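Local coordinates for putative sugar ABC transporter, substrate-binding protein (Clostridium phytofermentans, PDB 4WZZ) that binds L-rhamnose in the cleft between its two lobes and probably delivers the sugar to an ABC transporter for uptake, at residues A[60-65]-A[191-196]; A[66-71]-A[247-252]. All blocks are in the same frame, centred on the assembly; numbering follows the deposited sequence.

How the contacts relate
Contacts 1 and 2 lie about 9 Å apart, centre to centre, and both touch the bound L-rhamnose. Their segments alternate along the chain: 60-65 runs into 66-71, forming the loop after strand 56-60 and the start of helix 67-82, whereas 191-196 opens helix 191-203 and 247-252 leads into helix 249-261. The first two belong to the lobe built on the mixed sheet, the last two to the lobe with the four-stranded parallel sheet, so each contact spans the interlobe cleft. Gln193 and Pro247 join the contacts on one side, Ser63 and Asn69 on the other. Together they bridge the lobes around the sugar, consistent with the ligand-bound closed form of periplasmic binding proteins.

Contact 1: residues A[60-65]-A[191-196]; sequences IVKSAG and TNQNAW. With RAM (alpha-L-rhamnopyranose), chain B.
Lys62 and Asn192 reach toward each other from opposite directions across the cleft, the ammonium NZ donating to Asn192 OD1 at 2.8 Å. The bond lies in the carbonyl plane and falls on a lone pair, with a C=O...N angle of 122°. The same oxygen accepts the backbone N-H of Gln193, which comes from above the amide plane. With OD1 thus engaged, ND2 is left facing the sugar. Gln193 OE1 also stands 2.8 Å from Lys62 NZ, and a long, weak ion pair links the amine to Asp222. This oxygen-rich setting would be expected to favour the charged lysine.

The lysine chain is extended beyond CG, which carries NZ from the loop after strand 56-60 to the first turn of helix 191-203. These elements belong to opposite lobes of the periplasmic-binding-protein fold, and the lysine bridges them beside the ligand.

Hydrogen bonds to rhamnose come from three side chains. Lys62 NZ reaches O2 at 2.9 Å and, more weakly, O3. Asn192 ND2 donates to O3 at 2.9 Å, while Gln193 NE2 gives a nearly straight bond to O2 (170°) and also donates to the carbonyl of Pro247. The bend of the Gln193 chain at chi2 (88°) turns its amide toward the sugar.

Van der Waals contact is lighter: Trp196 turns its ring edge to rhamnose, CH2 lying 3.6 Å from O4, which sits near the ring plane.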
# COMPACT_ATOMS: atom_id res chain seq x y z
N ILE A 60 -0.34 13.72 -1.14
CA ILE A 60 0.42 13.41 -2.32
C ILE A 60 0.50 11.91 -2.41
O ILE A 60 1.19 11.27 -1.60
CB ILE A 60 1.83 14.01 -2.26
CG1 ILE A 60 1.74 15.53 -2.14
CG2 ILE A 60 2.59 13.64 -3.51
CD1 ILE A 60 3.07 16.23 -1.83
N VAL A 61 -0.26 11.32 -3.31
CA VAL A 61 -0.27 9.87 -3.43
C VAL A 61 0.95 9.43 -4.26
O VAL A 61 1.72 10.26 -4.70
CB VAL A 61 -1.58 9.36 -4.05
CG1 VAL A 61 -2.75 9.72 -3.17
CG2 VAL A 61 -1.79 9.92 -5.43
N LYS A 62 1.13 8.13 -4.46
CA LYS A 62 2.29 7.67 -5.22
C LYS A 62 2.22 8.13 -6.68
O LYS A 62 3.21 8.55 -7.26
CB LYS A 62 2.35 6.15 -5.24
CG LYS A 62 2.91 5.45 -4.03
CD LYS A 62 3.20 3.97 -4.42
CE LYS A 62 3.81 3.21 -3.30
NZ LYS A 62 4.00 1.79 -3.70
N SER A 63 1.05 8.01 -7.30
CA SER A 63 0.96 8.23 -8.73
C SER A 63 -0.46 8.31 -9.26
O SER A 63 -1.41 7.81 -8.65
CB SER A 63 1.68 7.11 -9.49
OG SER A 63 1.09 5.84 -9.23
N ALA A 64 -0.57 8.94 -10.43
CA ALA A 64 -1.80 8.95 -11.22
C ALA A 64 -2.09 7.57 -11.81
O ALA A 64 -1.20 6.74 -11.91
CB ALA A 64 -1.66 9.95 -12.36
N GLY A 65 -3.34 7.37 -12.20
CA GLY A 65 -3.70 6.22 -13.01
C GLY A 65 -3.83 4.97 -12.17
O GLY A 65 -3.74 3.87 -12.71
N THR A 191 8.88 2.16 -0.89
CA THR A 191 9.15 1.70 0.45
C THR A 191 8.27 0.55 0.87
O THR A 191 8.76 -0.40 1.47
CB THR A 191 8.96 2.87 1.46
OG1 THR A 191 9.60 4.03 0.91
CG2 THR A 191 9.53 2.51 2.82
N ASN A 192 6.97 0.65 0.59
CA ASN A 192 6.07 -0.40 1.07
C ASN A 192 6.33 -1.75 0.41
O ASN A 192 6.50 -2.75 1.12
CB ASN A 192 4.57 -0.01 1.01
CG ASN A 192 4.10 0.45 -0.34
OD1 ASN A 192 4.87 0.62 -1.29
ND2 ASN A 192 2.79 0.70 -0.43
N GLN A 193 6.38 -1.82 -0.90
CA GLN A 193 6.68 -3.12 -1.51
C GLN A 193 8.01 -3.63 -1.04
O GLN A 193 8.17 -4.81 -0.77
CB GLN A 193 6.64 -3.08 -3.04
CG GLN A 193 5.24 -3.21 -3.61
CD GLN A 193 4.52 -1.88 -3.77
OE1 GLN A 193 5.13 -0.82 -3.81
NE2 GLN A 193 3.20 -1.95 -3.96
N ASN A 194 9.00 -2.76 -0.94
CA ASN A 194 10.30 -3.24 -0.52
C ASN A 194 10.25 -3.82 0.91
O ASN A 194 10.93 -4.83 1.20
CB ASN A 194 11.34 -2.14 -0.64
CG ASN A 194 11.74 -1.88 -2.08
OD1 ASN A 194 11.46 -2.69 -2.98
ND2 ASN A 194 12.41 -0.76 -2.31
N ALA A 195 9.46 -3.21 1.79
CA ALA A 195 9.30 -3.71 3.15
C ALA A 195 8.56 -5.05 3.18
O ALA A 195 8.95 -5.97 3.93
CB ALA A 195 8.59 -2.68 4.03
N TRP A 196 7.51 -5.18 2.36
CA TRP A 196 6.79 -6.44 2.28
C TRP A 196 7.68 -7.54 1.71
O TRP A 196 7.62 -8.68 2.16
CB TRP A 196 5.53 -6.30 1.44
CG TRP A 196 4.56 -5.32 2.05
CD1 TRP A 196 4.34 -5.10 3.38
CD2 TRP A 196 3.70 -4.42 1.35
NE1 TRP A 196 3.38 -4.13 3.55
CE2 TRP A 196 2.98 -3.69 2.31
CE3 TRP A 196 3.48 -4.16 -0.00
CZ2 TRP A 196 2.04 -2.71 1.95
CZ3 TRP A 196 2.56 -3.21 -0.34
CH2 TRP A 196 1.85 -2.49 0.62
C1 RAM B . -0.56 -0.10 -5.20
C2 RAM B . 0.36 0.93 -4.56
C3 RAM B . 0.14 1.07 -3.06
C4 RAM B . 0.09 -0.30 -2.38
C5 RAM B . -0.90 -1.21 -3.10
C6 RAM B . -0.90 -2.61 -2.52
O1 RAM B . -1.85 0.41 -5.22
O2 RAM B . 1.66 0.50 -4.84
O3 RAM B . 1.18 1.90 -2.55
O4 RAM B . -0.29 -0.14 -1.02
O5 RAM B . -0.59 -1.31 -4.47

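Contact 2: residues A[66-71]-A[247-252]; sequences NPYNQK and PTTVGI. With RAM (alpha-L-rhamnopyranose), chain B.
Asn66 and Thr249 approach from facing sides of the cleft and share the anomeric hydroxyl of rhamnose. Asn66 ND2 donates to sugar O1 at 3.0 Å in a bond close to straight (167°), and Thr249 OG1 is hydrogen-bonded to the same oxygen at 2.8 Å. The backbone N of Thr249 adds a bond to the ring oxygen O5 at 2.9 Å, so one residue holds both oxygens attached to C1. Tyr68 lays one face of its ring against the pyranose, with C5 of rhamnose over the ring centre, a CH-pi type of packing common in sugar sites.

Directly between the segments the contact is van der Waals: Thr249 OG1 lies 3.5 Å from Tyr68 CB, the two side chains crossing at about a right angle, and Val250 CG2 rests 3.6 Å from Asn66 CG. A water bridges Asn66 OD1, to which it donates, and Thr249 OG1.

Behind this shell, both helix starts are capped. Asn66, its CG trans to the backbone N (chi1 -179°), turns OD1 back to accept from Tyr68 N, leaving ND2 for the ligand. Thr248 OG1 likewise accepts from Gly251 N at 3.1 Å, and is also bonded to Asp222. Tyr68 OH is hydrogen-bonded to Asp143 and Trp297, which should hold the far end of the ring in place.

The first turns of helix 67-82 and helix 249-261 thus meet across the cleft, with Tyr68 packed against helix 299-315 and Thr249 against Leu296 of strand 294-296.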
# COMPACT_ATOMS: atom_id res chain seq x y z
N ASN A 66 -4.04 5.12 -10.87
CA ASN A 66 -4.13 3.97 -9.96
C ASN A 66 -5.35 4.12 -9.06
O ASN A 66 -5.39 4.97 -8.17
CB ASN A 66 -2.86 3.88 -9.09
CG ASN A 66 -2.90 2.71 -8.15
OD1 ASN A 66 -3.93 2.06 -7.99
ND2 ASN A 66 -1.77 2.43 -7.50
N PRO A 67 -6.39 3.31 -9.28
CA PRO A 67 -7.62 3.46 -8.51
C PRO A 67 -7.42 3.33 -7.00
O PRO A 67 -8.18 3.96 -6.25
CB PRO A 67 -8.52 2.34 -9.06
CG PRO A 67 -7.96 2.00 -10.37
CD PRO A 67 -6.51 2.31 -10.36
N TYR A 68 -6.44 2.54 -6.57
CA TYR A 68 -6.16 2.41 -5.14
C TYR A 68 -5.81 3.78 -4.57
O TYR A 68 -6.30 4.18 -3.51
CB TYR A 68 -5.03 1.42 -4.92
CG TYR A 68 -4.49 1.40 -3.52
CD1 TYR A 68 -3.58 2.36 -3.10
CD2 TYR A 68 -4.90 0.44 -2.60
CE1 TYR A 68 -3.07 2.36 -1.81
CE2 TYR A 68 -4.40 0.45 -1.30
CZ TYR A 68 -3.49 1.41 -0.91
OH TYR A 68 -3.00 1.41 0.38
N ASN A 69 -5.00 4.53 -5.30
CA ASN A 69 -4.57 5.85 -4.82
C ASN A 69 -5.73 6.84 -4.79
O ASN A 69 -5.80 7.72 -3.94
CB ASN A 69 -3.46 6.42 -5.70
CG ASN A 69 -2.15 5.65 -5.58
OD1 ASN A 69 -1.93 4.93 -4.61
ND2 ASN A 69 -1.29 5.79 -6.56
N GLN A 70 -6.65 6.71 -5.74
CA GLN A 70 -7.82 7.58 -5.75
C GLN A 70 -8.75 7.31 -4.57
O GLN A 70 -9.37 8.24 -4.03
CB GLN A 70 -8.55 7.42 -7.09
CG GLN A 70 -7.69 7.97 -8.19
CD GLN A 70 -8.15 7.54 -9.59
OE1 GLN A 70 -9.32 7.64 -9.93
NE2 GLN A 70 -7.20 7.08 -10.40
N LYS A 71 -8.86 6.05 -4.16
CA LYS A 71 -9.71 5.71 -3.02
C LYS A 71 -9.08 6.22 -1.73
O LYS A 71 -9.77 6.69 -0.83
CB LYS A 71 -9.99 4.20 -2.97
CG LYS A 71 -10.91 3.77 -4.14
CD LYS A 71 -10.97 2.29 -4.32
CE LYS A 71 -11.57 1.91 -5.70
NZ LYS A 71 -12.85 2.61 -6.00
N PRO A 247 2.41 -7.94 -4.93
CA PRO A 247 1.97 -7.08 -3.80
C PRO A 247 1.78 -5.63 -4.23
O PRO A 247 2.38 -4.69 -3.68
CB PRO A 247 3.12 -7.21 -2.81
CG PRO A 247 4.33 -7.36 -3.72
CD PRO A 247 3.83 -8.30 -4.80
N THR A 248 0.91 -5.45 -5.22
CA THR A 248 0.59 -4.15 -5.80
C THR A 248 -0.74 -4.30 -6.51
O THR A 248 -0.96 -5.27 -7.24
CB THR A 248 1.64 -3.65 -6.83
OG1 THR A 248 0.98 -2.87 -7.82
CG2 THR A 248 2.37 -4.82 -7.49
N THR A 249 -1.67 -3.40 -6.24
CA THR A 249 -2.99 -3.53 -6.83
C THR A 249 -2.94 -3.46 -8.35
O THR A 249 -3.68 -4.17 -9.05
CB THR A 249 -3.99 -2.51 -6.28
OG1 THR A 249 -3.58 -1.19 -6.66
CG2 THR A 249 -4.13 -2.64 -4.78
N VAL A 250 -2.05 -2.64 -8.89
CA VAL A 250 -1.90 -2.52 -10.32
C VAL A 250 -1.28 -3.79 -10.90
O VAL A 250 -1.77 -4.36 -11.89
CB VAL A 250 -1.05 -1.29 -10.69
CG1 VAL A 250 -0.74 -1.24 -12.20
CG2 VAL A 250 -1.76 -0.01 -10.24
N GLY A 251 -0.20 -4.26 -10.28
CA GLY A 251 0.48 -5.44 -10.76
C GLY A 251 -0.38 -6.68 -10.75
O GLY A 251 -0.36 -7.48 -11.71
N ILE A 252 -1.14 -6.88 -9.68
CA ILE A 252 -1.92 -8.10 -9.59
C ILE A 252 -3.02 -8.12 -10.65
O ILE A 252 -3.28 -9.16 -11.26
CB ILE A 252 -2.47 -8.36 -8.17
CG1 ILE A 252 -2.92 -9.83 -8.04
CG2 ILE A 252 -3.56 -7.36 -7.79
CD1 ILE A 252 -3.48 -10.15 -6.66
C1 RAM B . -0.56 -0.10 -5.20
C2 RAM B . 0.36 0.93 -4.56
C3 RAM B . 0.14 1.07 -3.06
C4 RAM B . 0.09 -0.30 -2.38
C5 RAM B . -0.90 -1.21 -3.10
C6 RAM B . -0.90 -2.61 -2.52
O1 RAM B . -1.85 0.41 -5.22
O2 RAM B . 1.66 0.50 -4.84
O3 RAM B . 1.18 1.90 -2.55
O4 RAM B . -0.29 -0.14 -1.02
O5 RAM B . -0.59 -1.31 -4.47
O HOH W 1 -5.07 -0.80 -8.77